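Local structure of beta subunit of a putative Aromatic-ring-hydroxylating dioxygenase (3EBY) at residues V47-N52 with C148-L153; R123-G128 with R154-L159. The protein is probably the beta subunit of a bacterial aromatic-ring-hydroxylating dioxygenase, the partner of a catalytic alpha subunit in enzymes of this family. All coordinates share one frame; numbering follows the deposited sequence. Where two conformers were deposited one is given.

Interaction 1: V47-N52 with C148-L153; sequences VIAREN and CIYDTL
Val47 opens the contact with its two methyls divided between two neighbours. CG1, anti to the backbone N (chi1 175°), crosses the Tyr150 side chain at about a right angle and meets CD2 at 3.5 Å, while CG2 rests against CB and SG of Cys148 on the same sheet face. Ile48 carries the backbone pairing: its N donates almost along the C=O axis of Cys148, and its O, 3.0 Å from Tyr150 N, accepts in the carbonyl plane. Its side chain lies beside that of Ile149 on the opposite face, pointing the same way, CD1 to CG1. Ile48 thus bonds to the residues flanking its partner Ile149, the pattern of a parallel pair of strands, here 43-49 and 142-150 in the mixed sheet of the NTF2-like fold found in these beta subunits. At Ala49 the strand ends over an aromatic ring. Tyr150 CG takes the crowded position between backbone N and carbonyl carbon (chi1 72°), which brings one ring face under Ala49 CA in a CH-pi contact, 3.9 Å from CA to the ring centroid. Arg50 starts a 3-10 turn, yet its N still reaches back to Tyr150 O at 2.9 Å. Its side chain, bent at chi3, forms a side-on salt bridge with Asp151: NE lies 2.8 Å from OD1, and NH2 spans 3.3 Å to OD2 in a nearly straight bond, with a weaker one to OD1. The guanidinium offers its edge, and the carboxylate oxygens are met from above their plane. Asp28 O of the second subunit accepts from Arg50 NH1. An alanine in place of Arg50 would remove the guanidinium and would probably weaken both the hold on Asp151 and the subunit interface.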
loop_
_atom_site.group_PDB
_atom_site.type_symbol
_atom_site.label_atom_id
_atom_site.label_comp_id
_atom_site.label_asym_id
_atom_site.label_seq_id
_atom_site.Cartn_x
_atom_site.Cartn_y
_atom_site.Cartn_z
ATOM N N VAL A 47 -1.053 -20.875 -4.263
ATOM C CA VAL A 47 -0.671 -20.179 -3.039
ATOM C C VAL A 47 0.363 -21.107 -2.343
ATOM O O VAL A 47 0.043 -22.261 -1.983
ATOM C CB VAL A 47 -1.910 -19.906 -2.138
ATOM C CG1 VAL A 47 -1.468 -19.272 -0.800
ATOM C CG2 VAL A 47 -2.956 -18.979 -2.891
ATOM N N ILE A 48 1.604 -20.627 -2.243
ATOM C CA ILE A 48 2.729 -21.447 -1.803
ATOM C C ILE A 48 3.595 -20.691 -0.823
ATOM O O ILE A 48 3.805 -19.481 -0.967
ATOM C CB ILE A 48 3.612 -21.886 -2.995
ATOM C CG1 ILE A 48 3.864 -20.708 -3.942
ATOM C CG2 ILE A 48 2.951 -23.005 -3.745
ATOM C CD1 ILE A 48 5.132 -20.863 -4.790
ATOM N N ALA A 49 4.061 -21.392 0.207
ATOM C CA ALA A 49 4.938 -20.769 1.234
ATOM C C ALA A 49 6.290 -20.375 0.644
ATOM O O ALA A 49 6.826 -21.081 -0.211
ATOM C CB ALA A 49 5.128 -21.741 2.409
ATOM N N ARG A 50 6.834 -19.231 1.085
ATOM C CA ARG A 50 8.126 -18.732 0.578
ATOM C C ARG A 50 9.202 -19.838 0.607
ATOM O O ARG A 50 9.948 -20.020 -0.352
ATOM C CB ARG A 50 8.597 -17.534 1.418
ATOM C CG ARG A 50 9.871 -16.849 0.876
ATOM C CD ARG A 50 10.550 -15.943 1.924
ATOM N NE ARG A 50 9.881 -14.651 2.163
ATOM C CZ ARG A 50 10.399 -13.451 1.853
ATOM N NH1 ARG A 50 11.538 -13.353 1.156
ATOM N NH2 ARG A 50 9.744 -12.347 2.176
ATOM N N GLU A 51 9.298 -20.538 1.717
ATOM C CA GLU A 51 10.332 -21.570 1.843
ATOM C C GLU A 51 10.136 -22.771 0.903
ATOM O O GLU A 51 11.108 -23.468 0.563
ATOM C CB GLU A 51 10.425 -22.053 3.267
ATOM C CG GLU A 51 11.062 -21.052 4.179
ATOM C CD GLU A 51 11.032 -21.485 5.606
ATOM O OE1 GLU A 51 9.917 -21.614 6.155
ATOM O OE2 GLU A 51 12.128 -21.675 6.196
ATOM N N ASN A 52 8.896 -23.018 0.491
ATOM C CA ASN A 52 8.583 -24.187 -0.355
ATOM C C ASN A 52 9.002 -23.963 -1.791
ATOM O O ASN A 52 9.055 -24.910 -2.589
ATOM C CB ASN A 52 7.075 -24.505 -0.342
ATOM C CG ASN A 52 6.555 -24.945 1.032
ATOM O OD1 ASN A 52 7.259 -24.899 2.016
ATOM N ND2 ASN A 52 5.254 -25.282 1.094
ATOM N N CYS A 148 1.009 -16.858 -5.418
ATOM C CA CYS A 148 1.049 -16.034 -4.212
ATOM C C CYS A 148 2.052 -16.656 -3.273
ATOM O O CYS A 148 1.802 -17.742 -2.708
ATOM C CB CYS A 148 -0.338 -16.010 -3.541
ATOM S SG CYS A 148 -1.723 -15.561 -4.635
ATOM N N ILE A 149 3.248 -16.069 -3.231
ATOM C CA ILE A 149 4.353 -16.598 -2.413
ATOM C C ILE A 149 4.316 -15.928 -1.018
ATOM O O ILE A 149 4.568 -14.710 -0.895
ATOM C CB ILE A 149 5.746 -16.333 -3.085
ATOM C CG1 ILE A 149 5.794 -16.904 -4.508
ATOM C CG2 ILE A 149 6.882 -16.928 -2.197
ATOM C CD1 ILE A 149 7.138 -16.732 -5.213
ATOM N N TYR A 150 3.908 -16.685 0.010
ATOM C CA TYR A 150 3.512 -16.068 1.271
ATOM C C TYR A 150 4.423 -16.389 2.462
ATOM O O TYR A 150 5.093 -17.447 2.513
ATOM C CB TYR A 150 2.039 -16.381 1.603
ATOM C CG TYR A 150 1.804 -17.837 2.034
ATOM C CD1 TYR A 150 1.915 -18.212 3.363
ATOM C CD2 TYR A 150 1.487 -18.821 1.099
ATOM C CE1 TYR A 150 1.706 -19.539 3.757
ATOM C CE2 TYR A 150 1.272 -20.158 1.494
ATOM C CZ TYR A 150 1.417 -20.504 2.807
ATOM O OH TYR A 150 1.190 -21.823 3.199
ATOM N N ASP A 151 4.459 -15.444 3.393
ATOM C CA ASP A 151 5.326 -15.505 4.564
ATOM C C ASP A 151 4.609 -16.091 5.798
ATOM O O ASP A 151 5.190 -16.874 6.529
ATOM C CB ASP A 151 5.848 -14.088 4.891
ATOM C CG ASP A 151 6.731 -13.534 3.807
ATOM O OD1 ASP A 151 7.215 -14.351 2.976
ATOM O OD2 ASP A 151 6.877 -12.290 3.748
ATOM N N THR A 152 3.341 -15.728 5.971
ATOM C CA THR A 152 2.573 -15.989 7.192
ATOM C C THR A 152 2.195 -17.475 7.302
ATOM O O THR A 152 1.562 -18.019 6.403
ATOM C CB THR A 152 1.298 -15.139 7.209
ATOM O OG1 THR A 152 1.609 -13.792 6.777
ATOM C CG2 THR A 152 0.655 -15.105 8.620
ATOM N N LEU A 153 2.532 -18.092 8.433
ATOM C CA LEU A 153 2.426 -19.573 8.601
ATOM C C LEU A 153 0.984 -20.074 8.558
ATOM O O LEU A 153 0.644 -21.001 7.803
ATOM C CB LEU A 153 3.045 -19.987 9.949
ATOM C CG LEU A 153 2.955 -21.471 10.368
ATOM C CD1 LEU A 153 3.553 -22.381 9.305
ATOM C CD2 LEU A 153 3.647 -21.688 11.714
#

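Interaction 2: R123-G128 with R154-L159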
loop_
_atom_site.group_PDB
_atom_site.type_symbol
_atom_site.label_atom_id
_atom_site.label_comp_id
_atom_site.label_asym_id
_atom_site.label_seq_id
_atom_site.Cartn_x
_atom_site.Cartn_y
_atom_site.Cartn_z
ATOM N N ARG A 123 -6.184 -8.057 12.075
ATOM C CA ARG A 123 -4.867 -8.673 12.159
ATOM C C ARG A 123 -4.322 -8.899 10.787
ATOM O O ARG A 123 -5.046 -8.891 9.814
ATOM C CB ARG A 123 -4.971 -10.033 12.835
ATOM C CG ARG A 123 -5.459 -9.980 14.247
ATOM C CD ARG A 123 -5.606 -11.378 14.815
ATOM N NE ARG A 123 -6.097 -11.334 16.186
ATOM C CZ ARG A 123 -7.381 -11.325 16.535
ATOM N NH1 ARG A 123 -8.336 -11.446 15.621
ATOM N NH2 ARG A 123 -7.706 -11.224 17.813
ATOM N N ILE A 124 -3.017 -9.097 10.708
ATOM C CA ILE A 124 -2.395 -9.490 9.457
ATOM C C ILE A 124 -2.665 -10.967 9.204
ATOM O O ILE A 124 -2.278 -11.830 10.016
ATOM C CB ILE A 124 -0.866 -9.274 9.461
ATOM C CG1 ILE A 124 -0.520 -7.797 9.735
ATOM C CG2 ILE A 124 -0.315 -9.739 8.126
ATOM C CD1 ILE A 124 0.783 -7.597 10.489
ATOM N N TYR A 125 -3.411 -11.265 8.145
ATOM C CA TYR A 125 -3.783 -12.642 7.818
ATOM C C TYR A 125 -2.748 -13.347 6.939
ATOM O O TYR A 125 -2.350 -14.496 7.230
ATOM C CB TYR A 125 -5.160 -12.664 7.167
ATOM C CG TYR A 125 -5.560 -13.991 6.604
ATOM C CD1 TYR A 125 -5.685 -15.103 7.415
ATOM C CD2 TYR A 125 -5.753 -14.148 5.254
ATOM C CE1 TYR A 125 -6.032 -16.336 6.889
ATOM C CE2 TYR A 125 -6.059 -15.377 4.709
ATOM C CZ TYR A 125 -6.232 -16.463 5.536
ATOM O OH TYR A 125 -6.579 -17.677 4.983
ATOM N N ASN A 126 -2.345 -12.686 5.844
ATOM C CA ASN A 126 -1.386 -13.270 4.905
ATOM C C ASN A 126 -0.610 -12.169 4.210
ATOM O O ASN A 126 -1.225 -11.262 3.612
ATOM C CB ASN A 126 -2.133 -14.145 3.871
ATOM C CG ASN A 126 -1.214 -14.913 2.984
ATOM O OD1 ASN A 126 -0.811 -14.421 1.935
ATOM N ND2 ASN A 126 -0.799 -16.115 3.433
ATOM N N ALA A 127 0.715 -12.176 4.386
ATOM C CA ALA A 127 1.631 -11.270 3.663
ATOM C C ALA A 127 2.481 -12.060 2.682
ATOM O O ALA A 127 2.953 -13.165 3.004
ATOM C CB ALA A 127 2.554 -10.496 4.668
ATOM N N GLY A 128 2.752 -11.474 1.514
ATOM C CA GLY A 128 3.521 -12.179 0.469
ATOM C C GLY A 128 3.800 -11.308 -0.732
ATOM O O GLY A 128 3.716 -10.086 -0.639
ATOM N N ARG A 154 0.151 -19.505 9.420
ATOM C CA ARG A 154 -1.210 -19.967 9.541
ATOM C C ARG A 154 -1.998 -19.376 8.397
ATOM O O ARG A 154 -1.770 -18.241 8.012
ATOM C CB ARG A 154 -1.796 -19.576 10.890
ATOM C CG ARG A 154 -1.203 -20.364 12.076
ATOM C CD ARG A 154 -1.819 -21.803 12.208
ATOM N NE ARG A 154 -1.173 -22.788 11.325
ATOM C CZ ARG A 154 -0.074 -23.481 11.635
ATOM N NH1 ARG A 154 0.497 -23.345 12.826
ATOM N NH2 ARG A 154 0.448 -24.331 10.750
ATOM N N ILE A 155 -2.700 -20.243 7.695
ATOM C CA ILE A 155 -3.524 -19.841 6.585
ATOM C C ILE A 155 -4.717 -20.791 6.621
ATOM O O ILE A 155 -4.586 -21.935 7.098
ATOM C CB ILE A 155 -2.745 -19.948 5.252
ATOM C CG1 ILE A 155 -3.521 -19.320 4.088
ATOM C CG2 ILE A 155 -2.383 -21.407 4.934
ATOM C CD1 ILE A 155 -2.712 -19.224 2.821
ATOM N N ALA A 156 -5.881 -20.306 6.194
ATOM C CA ALA A 156 -7.092 -21.145 6.202
ATOM C C ALA A 156 -6.886 -22.365 5.318
ATOM O O ALA A 156 -6.406 -22.243 4.183
ATOM C CB ALA A 156 -8.285 -20.359 5.704
ATOM N N THR A 157 -7.340 -23.525 5.790
ATOM C CA THR A 157 -7.293 -24.735 4.982
ATOM C C THR A 157 -8.680 -25.316 4.687
ATOM O O THR A 157 -8.798 -26.269 3.899
ATOM C CB THR A 157 -6.411 -25.825 5.621
ATOM O OG1 THR A 157 -6.973 -26.244 6.882
ATOM C CG2 THR A 157 -4.978 -25.305 5.826
ATOM N N LEU A 158 -9.730 -24.717 5.270
ATOM C CA LEU A 158 -11.116 -25.120 4.965
ATOM C C LEU A 158 -11.883 -23.908 4.447
ATOM O O LEU A 158 -11.899 -22.838 5.092
ATOM C CB LEU A 158 -11.817 -25.701 6.218
ATOM C CG LEU A 158 -13.292 -26.143 6.057
ATOM C CD1 LEU A 158 -13.378 -27.374 5.150
ATOM C CD2 LEU A 158 -13.941 -26.430 7.419
ATOM N N LEU A 159 -12.479 -24.058 3.264
ATOM C CA LEU A 159 -13.312 -22.982 2.664
ATOM C C LEU A 159 -12.579 -21.641 2.671
ATOM O O LEU A 159 -13.150 -20.596 3.035
ATOM C CB LEU A 159 -14.672 -22.888 3.389
ATOM C CG LEU A 159 -15.573 -24.125 3.241
ATOM C CD1 LEU A 159 -16.772 -24.058 4.186
ATOM C CD2 LEU A 159 -16.014 -24.361 1.793
HETATM O O HOH W 1 -2.916 -15.991 9.423
HETATM O O HOH W 2 -1.706 -16.884 5.973
#
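The hydroxyl of Tyr125 forms the direct polar link, accepting the backbone N-H of Ala156 across 3.0 Å from Ala156 N to Tyr125 OH. That N lies at the edge of the phenol, near the ring plane, and the bond is fairly straight at 162°. Around the same oxygen gather carbons of the loop: Ala156 CB at 3.3 Å from OH, and Ile155 CG1 obliquely placed near OH and CZ. The tip of Ile155 reaches the neighbouring residue of the strand, its CD1 lying 3.7 Å from the amide nitrogen ND2 of Asn126. Two waters then bridge the backbones, which do not bond directly here. Water 1 donates to Tyr125 O at 2.7 Å and also to the carbonyl of Arg154; water 2 sits between the same carbonyls and also accepts from Asn126 ND2 at 2.8 Å, so the amide is drawn into the polar bridge. Behind this lies a classic beta bulge in strand 122-135, where Tyr125 and Asn126 both face Val113 of strand 104-116. Tyr125 has the helix-like phi/psi of -88°/-50° within an otherwise extended strand. Both bulge residues hold CG anti to the backbone N, Tyr125 sending its ring out to the loop that follows strand 142-150. Asn126 is fixed from its other end, for OD1 is hydrogen-bonded to Tyr111 OH, which leaves ND2 turned to the water. Farther out, the C-terminal residue, Ile163, touches both Tyr125 and Asn126, and Ile155 also leans on Tyr150 of the neighbouring strand.

How the interactions relate
After helix 8-28 the chain runs through strand 43-49 and the 3-10 turn that begins at Arg50, then strand 60-64, helix 67-79 and strands 87-101 and 104-116 before reaching 123-128. Interaction 1 closes a loop of 95 residues when 148-153 returns beside 47-52. Interaction 2 closes a shorter one, 25 residues, between 123-128 and 154-159, and since its first segment falls inside the loop of interaction 1 and its second beyond it, the two cross. They touch through 148-153: Asp151 N and Thr152 OG1 pair, as probable hydrogen bonds, with Ala127 O and N. Strand 142-150 and the loop after it join strand 43-49 to strand 122-135, beside the second subunit.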